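PDB 5I4A: protein argonaute from Marinitoga piezophila, which uses short 5'-hydroxyl RNA guides to bind complementary DNA or RNA targets and cut them, and may defend the cell against invading mobile genetic elements. Local coordinates for residues Q69-V72 and E73-I77; F340-S344 and K345-S349; K361-E364 and F365-Q368. All coordinates share one frame; numbering follows the deposited sequence.

Contact 1 (Q69-V72 and E73-I77); sequences QYKV and EKEEI
Val72 and Lys74 flank a strand corner at Glu73, where the weakly bonded piece 71-72 gives way to strand 74-79, an outer strand of the four-stranded antiparallel sheet in the N-terminal domain. The tight part lies in the bend itself. Val72 CG1 stands over the turning backbone, 3.1 Å from Glu73 N and 3.3 Å from Lys74 N. With that methyl anti to its own backbone N (chi1 155°), it is swung to the carbonyl side, where the next peptides pass. It also rests 3.9 Å from Lys74 CB; the rest of the lysine leads away. Strand 16-22 backs the bend: Tyr21 bonds to the backbone of Val72, and the side chains of Val72 and Lys74 both touch Tyr21. The loose side is polar. Glu73 starts out away from 69-72, its CB touching Val72 C, and Lys74 runs out fully extended to its ammonium. Lys71 and Glu75 bridge the corner, their side chains crossing at about a right angle. The lysine stays extended up to a bend at its last torsion (chi4 -54°), which brings NZ round to the carboxylate. There Lys71 NZ forms a salt bridge with Glu75 OE2 at 2.9 Å, on the anti lone pair, away from OE1. The same ammonium donates to a water 2.8 Å from Lys71 NZ, and that water also lies near Val72 O and 2.8 Å from Lys74 O.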
loop_
_atom_site.group_PDB
_atom_site.type_symbol
_atom_site.label_atom_id
_atom_site.label_comp_id
_atom_site.label_asym_id
_atom_site.label_seq_id
_atom_site.Cartn_x
_atom_site.Cartn_y
_atom_site.Cartn_z
ATOM N N GLN A 69 -1.049 -24.189 42.172
ATOM C CA GLN A 69 -0.090 -24.312 43.264
ATOM C C GLN A 69 0.932 -23.183 43.264
ATOM O O GLN A 69 1.593 -22.963 44.282
ATOM C CB GLN A 69 0.635 -25.656 43.191
ATOM C CG GLN A 69 1.760 -25.692 42.171
ATOM C CD GLN A 69 2.385 -27.064 42.037
ATOM O OE1 GLN A 69 3.198 -27.473 42.867
ATOM N NE2 GLN A 69 2.008 -27.785 40.987
ATOM N N TYR A 70 1.079 -22.473 42.149
ATOM C CA TYR A 70 1.967 -21.323 42.068
ATOM C C TYR A 70 1.219 -19.999 42.091
ATOM O O TYR A 70 1.859 -18.943 42.064
ATOM C CB TYR A 70 2.825 -21.402 40.800
ATOM C CG TYR A 70 3.651 -22.663 40.696
ATOM C CD1 TYR A 70 4.622 -22.960 41.643
ATOM C CD2 TYR A 70 3.465 -23.554 39.647
ATOM C CE1 TYR A 70 5.379 -24.110 41.552
ATOM C CE2 TYR A 70 4.217 -24.706 39.547
ATOM C CZ TYR A 70 5.173 -24.979 40.502
ATOM O OH TYR A 70 5.926 -26.126 40.406
ATOM N N LYS A 71 -0.112 -20.027 42.147
ATOM C CA LYS A 71 -0.888 -18.796 42.082
ATOM C C LYS A 71 -0.613 -17.912 43.292
ATOM O O LYS A 71 -0.533 -18.388 44.428
ATOM C CB LYS A 71 -2.383 -19.097 41.989
ATOM C CG LYS A 71 -3.230 -17.834 41.905
ATOM C CD LYS A 71 -4.661 -18.113 41.502
ATOM C CE LYS A 71 -5.285 -16.882 40.856
ATOM N NZ LYS A 71 -5.174 -15.666 41.716
ATOM N N VAL A 72 -0.477 -16.616 43.035
ATOM C CA VAL A 72 -0.175 -15.619 44.053
ATOM C C VAL A 72 -1.435 -14.809 44.334
ATOM O O VAL A 72 -2.285 -14.619 43.456
ATOM C CB VAL A 72 1.008 -14.734 43.591
ATOM C CG1 VAL A 72 1.000 -13.365 44.256
ATOM C CG2 VAL A 72 2.327 -15.446 43.864
ATOM N N GLU A 73 -1.564 -14.356 45.588
ATOM C CA GLU A 73 -2.723 -13.572 46.009
ATOM C C GLU A 73 -2.973 -12.365 45.111
ATOM O O GLU A 73 -4.131 -11.994 44.876
ATOM C CB GLU A 73 -2.526 -13.116 47.458
ATOM C CG GLU A 73 -3.471 -12.020 47.930
ATOM C CD GLU A 73 -2.739 -10.873 48.606
ATOM O OE1 GLU A 73 -2.670 -9.774 48.014
ATOM O OE2 GLU A 73 -2.222 -11.071 49.724
ATOM N N LYS A 74 -1.913 -11.751 44.593
ATOM C CA LYS A 74 -2.034 -10.477 43.894
ATOM C C LYS A 74 -2.888 -10.609 42.636
ATOM O O LYS A 74 -2.685 -11.511 41.818
ATOM C CB LYS A 74 -0.644 -9.952 43.538
ATOM C CG LYS A 74 -0.610 -8.505 43.077
ATOM C CD LYS A 74 0.794 -8.115 42.639
ATOM C CE LYS A 74 0.970 -6.606 42.592
ATOM N NZ LYS A 74 2.364 -6.230 42.221
ATOM N N GLU A 75 -3.851 -9.701 42.494
ATOM C CA GLU A 75 -4.676 -9.600 41.299
ATOM C C GLU A 75 -4.959 -8.136 41.017
ATOM O O GLU A 75 -5.062 -7.320 41.936
ATOM C CB GLU A 75 -5.999 -10.361 41.438
ATOM C CG GLU A 75 -5.885 -11.859 41.243
ATOM C CD GLU A 75 -7.239 -12.533 41.173
ATOM O OE1 GLU A 75 -8.257 -11.814 41.110
ATOM O OE2 GLU A 75 -7.283 -13.782 41.182
ATOM N N GLU A 76 -5.090 -7.810 39.734
ATOM C CA GLU A 76 -5.318 -6.438 39.311
ATOM C C GLU A 76 -6.359 -6.415 38.202
ATOM O O GLU A 76 -6.417 -7.315 37.359
ATOM C CB GLU A 76 -4.015 -5.779 38.844
ATOM C CG GLU A 76 -2.994 -5.609 39.958
ATOM C CD GLU A 76 -1.580 -5.471 39.443
ATOM O OE1 GLU A 76 -1.263 -6.082 38.401
ATOM O OE2 GLU A 76 -0.782 -4.750 40.079
ATOM N N ILE A 77 -7.185 -5.373 38.218
ATOM C CA ILE A 77 -8.240 -5.177 37.233
ATOM C C ILE A 77 -8.036 -3.808 36.604
ATOM O O ILE A 77 -8.054 -2.790 37.306
ATOM C CB ILE A 77 -9.637 -5.298 37.864
ATOM C CG1 ILE A 77 -9.932 -6.763 38.193
ATOM C CG2 ILE A 77 -10.693 -4.719 36.934
ATOM C CD1 ILE A 77 -10.652 -6.970 39.505
HETATM O O HOH W 1 -2.861 -14.147 41.043
#

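Contact 2 (F340-S344 and K345-S349); sequences FLRDS and KTKSS
The guanidinium of Arg342 has Lys347 CE at its edge, in plane, while Lys347 O approaches obliquely and takes weak bonds from NE and NH2, the shorter 3.1 Å from NH2. The carboxylate of Asp343 is gripped from above its plane. Thr346 N and Thr346 OG1 come to OD2 from one and the same face, each 3.0 Å away, and Lys345 N reaches OD1 at 2.8 Å. The Lys345 N bond to OD1 makes an Asx turn, in the loop between strands 337-340 and 350-352 of the Mid domain; the loop's two arms run nearly opposite ways. Asp343 CG lies anti to its backbone N (chi1 164°), which carries the carboxylate forward over the peptides that follow. Between the arms Asp343 N donates to Ser348 O at 2.9 Å, and Arg342 CA adds a CH contact to the same oxygen. Near the strands, Ser349 CB presses on Leu341 O at 3.0 Å, a buried carbonyl without a polar partner. The arginine and lysine chains lie side by side, NH2 of Arg342 4.8 Å from NZ of Lys347. Three donors on one buried carboxylate would favour its charged form.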
loop_
_atom_site.group_PDB
_atom_site.type_symbol
_atom_site.label_atom_id
_atom_site.label_comp_id
_atom_site.label_asym_id
_atom_site.label_seq_id
_atom_site.Cartn_x
_atom_site.Cartn_y
_atom_site.Cartn_z
ATOM N N PHE A 340 10.648 16.629 -33.130
ATOM C CA PHE A 340 11.783 15.788 -32.779
ATOM C C PHE A 340 13.050 16.578 -33.071
ATOM O O PHE A 340 13.386 16.821 -34.234
ATOM C CB PHE A 340 11.731 14.466 -33.536
ATOM C CG PHE A 340 10.536 13.634 -33.182
ATOM C CD1 PHE A 340 10.464 12.997 -31.956
ATOM C CD2 PHE A 340 9.470 13.516 -34.055
ATOM C CE1 PHE A 340 9.360 12.243 -31.611
ATOM C CE2 PHE A 340 8.361 12.760 -33.715
ATOM C CZ PHE A 340 8.308 12.125 -32.492
ATOM N N LEU A 341 13.727 17.010 -32.009
ATOM C CA LEU A 341 14.923 17.824 -32.154
ATOM C C LEU A 341 16.049 17.004 -32.761
ATOM O O LEU A 341 16.254 15.842 -32.403
ATOM C CB LEU A 341 15.360 18.369 -30.795
ATOM C CG LEU A 341 14.283 18.951 -29.878
ATOM C CD1 LEU A 341 14.912 19.404 -28.573
ATOM C CD2 LEU A 341 13.558 20.103 -30.553
ATOM N N ARG A 342 16.792 17.611 -33.680
ATOM C CA ARG A 342 17.908 16.932 -34.319
ATOM C C ARG A 342 19.194 17.716 -34.109
ATOM O O ARG A 342 19.209 18.949 -34.185
ATOM C CB ARG A 342 17.647 16.712 -35.814
ATOM C CG ARG A 342 16.857 17.811 -36.488
ATOM C CD ARG A 342 16.226 17.312 -37.780
ATOM N NE ARG A 342 17.220 16.811 -38.725
ATOM C CZ ARG A 342 18.032 17.590 -39.433
ATOM N NH1 ARG A 342 17.974 18.908 -39.294
ATOM N NH2 ARG A 342 18.907 17.054 -40.274
ATOM N N ASP A 343 20.262 16.981 -33.819
ATOM C CA ASP A 343 21.591 17.559 -33.670
ATOM C C ASP A 343 22.106 17.997 -35.034
ATOM O O ASP A 343 22.212 17.181 -35.952
ATOM C CB ASP A 343 22.520 16.527 -33.028
ATOM C CG ASP A 343 23.990 16.874 -33.170
ATOM O OD1 ASP A 343 24.336 18.073 -33.238
ATOM O OD2 ASP A 343 24.810 15.931 -33.197
ATOM N N SER A 344 22.430 19.287 -35.164
ATOM C CA SER A 344 22.922 19.800 -36.440
ATOM C C SER A 344 24.181 19.069 -36.889
ATOM O O SER A 344 24.416 18.921 -38.093
ATOM C CB SER A 344 23.183 21.304 -36.334
ATOM O OG SER A 344 23.299 21.896 -37.617
ATOM N N LYS A 345 24.987 18.593 -35.940
ATOM C CA LYS A 345 26.187 17.827 -36.257
ATOM C C LYS A 345 25.823 16.508 -36.930
ATOM O O LYS A 345 26.152 16.290 -38.100
ATOM C CB LYS A 345 27.006 17.581 -34.986
ATOM C CG LYS A 345 28.393 17.015 -35.226
ATOM C CD LYS A 345 29.295 17.213 -34.012
ATOM C CE LYS A 345 29.155 16.083 -33.007
ATOM N NZ LYS A 345 30.494 15.575 -32.594
ATOM N N THR A 346 25.133 15.627 -36.204
ATOM C CA THR A 346 24.775 14.315 -36.730
ATOM C C THR A 346 23.528 14.338 -37.609
ATOM O O THR A 346 23.214 13.314 -38.227
ATOM C CB THR A 346 24.564 13.325 -35.580
ATOM O OG1 THR A 346 23.490 13.777 -34.746
ATOM C CG2 THR A 346 25.830 13.198 -34.744
ATOM N N LYS A 347 22.813 15.462 -37.675
ATOM C CA LYS A 347 21.581 15.608 -38.452
ATOM C C LYS A 347 20.512 14.594 -38.055
ATOM O O LYS A 347 19.558 14.369 -38.806
ATOM C CB LYS A 347 21.854 15.527 -39.959
ATOM C CG LYS A 347 22.696 16.675 -40.495
ATOM C CD LYS A 347 22.589 16.790 -42.008
ATOM C CE LYS A 347 21.872 18.071 -42.410
ATOM N NZ LYS A 347 21.836 18.256 -43.888
ATOM N N SER A 348 20.641 13.993 -36.875
ATOM C CA SER A 348 19.741 12.951 -36.412
ATOM C C SER A 348 19.076 13.364 -35.107
ATOM O O SER A 348 19.619 14.159 -34.333
ATOM C CB SER A 348 20.490 11.627 -36.209
ATOM O OG SER A 348 19.661 10.648 -35.608
ATOM N N SER A 349 17.885 12.818 -34.874
ATOM C CA SER A 349 17.193 12.949 -33.601
ATOM C C SER A 349 17.370 11.712 -32.731
ATOM O O SER A 349 16.693 11.581 -31.707
ATOM C CB SER A 349 15.702 13.218 -33.830
ATOM O OG SER A 349 15.006 12.034 -34.173
#

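Contact 3 (K361-E364 and F365-Q368); sequences KNTE and FINQ
At Thr363 the chain passes from an extended path into one turn of helix, closed by the backbone bonds of Asn367 N to Thr363 O (2.8 Å) and Gln368 N to Glu364 O. The side chain of Thr363 adds a third bond. Its OG1 sits between the backbone N and the carbonyl carbon (chi1 73°), and from there it reaches forward to accept from Ile366 N at 3.0 Å in a nearly straight bond, 171° at the hydrogen. The same oxygen lies against the aliphatic branch of Ile366, CG1 being 3.3 Å from Thr363 OG1. Ile366 CD1, at the end of that branch, reaches Lys361 O of the incoming loop, 3.6 Å away. Thr363 is thus the N-cap of helix 364-367, a single turn between strands 350-352 and 374-379 of the Mid domain, whose core is a parallel sheet. Ile366 is buried, against Val360 and Pro394, and Phe365 leads away from 361-364 to meet the ring of Phe351. Toward solvent the contacts are sparser. Asn362 crosses Asn367 obliquely, its OD1 3.8 Å from Asn367 CB, the two amide planes 61° apart. The Asn367 amide is linked to the helix backbone through a water that accepts from Asn367 ND2 at 2.6 Å and donates to Glu364 O, the same carbonyl that takes the backbone bond from Gln368 N.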
loop_
_atom_site.group_PDB
_atom_site.type_symbol
_atom_site.label_atom_id
_atom_site.label_comp_id
_atom_site.label_asym_id
_atom_site.label_seq_id
_atom_site.Cartn_x
_atom_site.Cartn_y
_atom_site.Cartn_z
ATOM N N LYS A 361 26.621 9.708 -23.313
ATOM C CA LYS A 361 27.743 10.603 -23.557
ATOM C C LYS A 361 27.216 12.032 -23.640
ATOM O O LYS A 361 26.286 12.318 -24.403
ATOM C CB LYS A 361 28.501 10.200 -24.824
ATOM C CG LYS A 361 27.792 10.468 -26.144
ATOM C CD LYS A 361 28.277 9.534 -27.240
ATOM C CE LYS A 361 28.854 10.304 -28.417
ATOM N NZ LYS A 361 28.854 9.485 -29.663
ATOM N N ASN A 362 27.768 12.914 -22.816
ATOM C CA ASN A 362 27.377 14.314 -22.867
ATOM C C ASN A 362 27.928 14.945 -24.139
ATOM O O ASN A 362 29.101 14.762 -24.479
ATOM C CB ASN A 362 27.884 15.060 -21.633
ATOM C CG ASN A 362 26.910 16.120 -21.148
ATOM O OD1 ASN A 362 25.908 16.408 -21.803
ATOM N ND2 ASN A 362 27.205 16.711 -19.995
ATOM N N THR A 363 27.072 15.663 -24.860
ATOM C CA THR A 363 27.457 16.334 -26.092
ATOM C C THR A 363 27.001 17.783 -26.022
ATOM O O THR A 363 26.219 18.167 -25.149
ATOM C CB THR A 363 26.854 15.657 -27.330
ATOM O OG1 THR A 363 25.451 15.936 -27.392
ATOM C CG2 THR A 363 27.060 14.155 -27.275
ATOM N N GLU A 364 27.499 18.592 -26.956
ATOM C CA GLU A 364 27.042 19.975 -27.042
ATOM C C GLU A 364 25.536 20.032 -27.248
ATOM O O GLU A 364 24.830 20.756 -26.541
ATOM C CB GLU A 364 27.767 20.705 -28.171
ATOM C CG GLU A 364 27.318 22.149 -28.352
ATOM C CD GLU A 364 28.018 22.839 -29.506
ATOM O OE1 GLU A 364 27.449 23.803 -30.062
ATOM O OE2 GLU A 364 29.137 22.414 -29.862
ATOM N N PHE A 365 25.027 19.251 -28.204
ATOM C CA PHE A 365 23.599 19.268 -28.511
ATOM C C PHE A 365 22.765 18.868 -27.302
ATOM O O PHE A 365 21.784 19.539 -26.959
ATOM C CB PHE A 365 23.302 18.338 -29.685
ATOM C CG PHE A 365 21.836 18.111 -29.914
ATOM C CD1 PHE A 365 21.084 19.040 -30.611
ATOM C CD2 PHE A 365 21.207 16.981 -29.420
ATOM C CE1 PHE A 365 19.732 18.843 -30.821
ATOM C CE2 PHE A 365 19.853 16.782 -29.621
ATOM C CZ PHE A 365 19.117 17.712 -30.325
ATOM N N ILE A 366 23.126 17.759 -26.655
ATOM C CA ILE A 366 22.374 17.301 -25.491
ATOM C C ILE A 366 22.468 18.317 -24.363
ATOM O O ILE A 366 21.469 18.629 -23.700
ATOM C CB ILE A 366 22.877 15.913 -25.050
ATOM C CG1 ILE A 366 22.574 14.872 -26.130
ATOM C CG2 ILE A 366 22.261 15.517 -23.714
ATOM C CD1 ILE A 366 23.275 13.547 -25.914
ATOM N N ASN A 367 23.663 18.866 -24.135
ATOM C CA ASN A 367 23.852 19.792 -23.024
ATOM C C ASN A 367 23.081 21.090 -23.236
ATOM O O ASN A 367 22.570 21.676 -22.273
ATOM C CB ASN A 367 25.342 20.071 -22.826
ATOM C CG ASN A 367 25.606 21.082 -21.731
ATOM O OD1 ASN A 367 25.709 20.728 -20.556
ATOM N ND2 ASN A 367 25.720 22.349 -22.111
ATOM N N GLN A 368 22.980 21.558 -24.481
ATOM C CA GLN A 368 22.278 22.808 -24.754
ATOM C C GLN A 368 20.766 22.648 -24.786
ATOM O O GLN A 368 20.062 23.652 -24.942
ATOM C CB GLN A 368 22.758 23.427 -26.076
ATOM C CG GLN A 368 22.592 22.559 -27.324
ATOM C CD GLN A 368 21.190 22.578 -27.905
ATOM O OE1 GLN A 368 20.722 23.603 -28.398
ATOM N NE2 GLN A 368 20.516 21.433 -27.855
HETATM O O HOH W 2 26.142 22.637 -24.678
#

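All three contacts lie at the surface and are local bends of the chain. Contact 1, in the N-terminal domain, lies on the opposite side of the chain's centre from contacts 2 and 3, its centre about 86 Å from that of contact 2, while contacts 2 and 3 share the Mid domain, with centres about 11 Å apart. Those two touch: Phe365 of contact 3 packs its ring on Leu341, on Arg342 O and on Asp343 CA of contact 2. In chemistry, contact 1 relies on a charge pair and water over a strand corner, contact 2 on a buried carboxylate taking N-H and O-H donors, and contact 3 on an uncharged hydroxyl opening a helix.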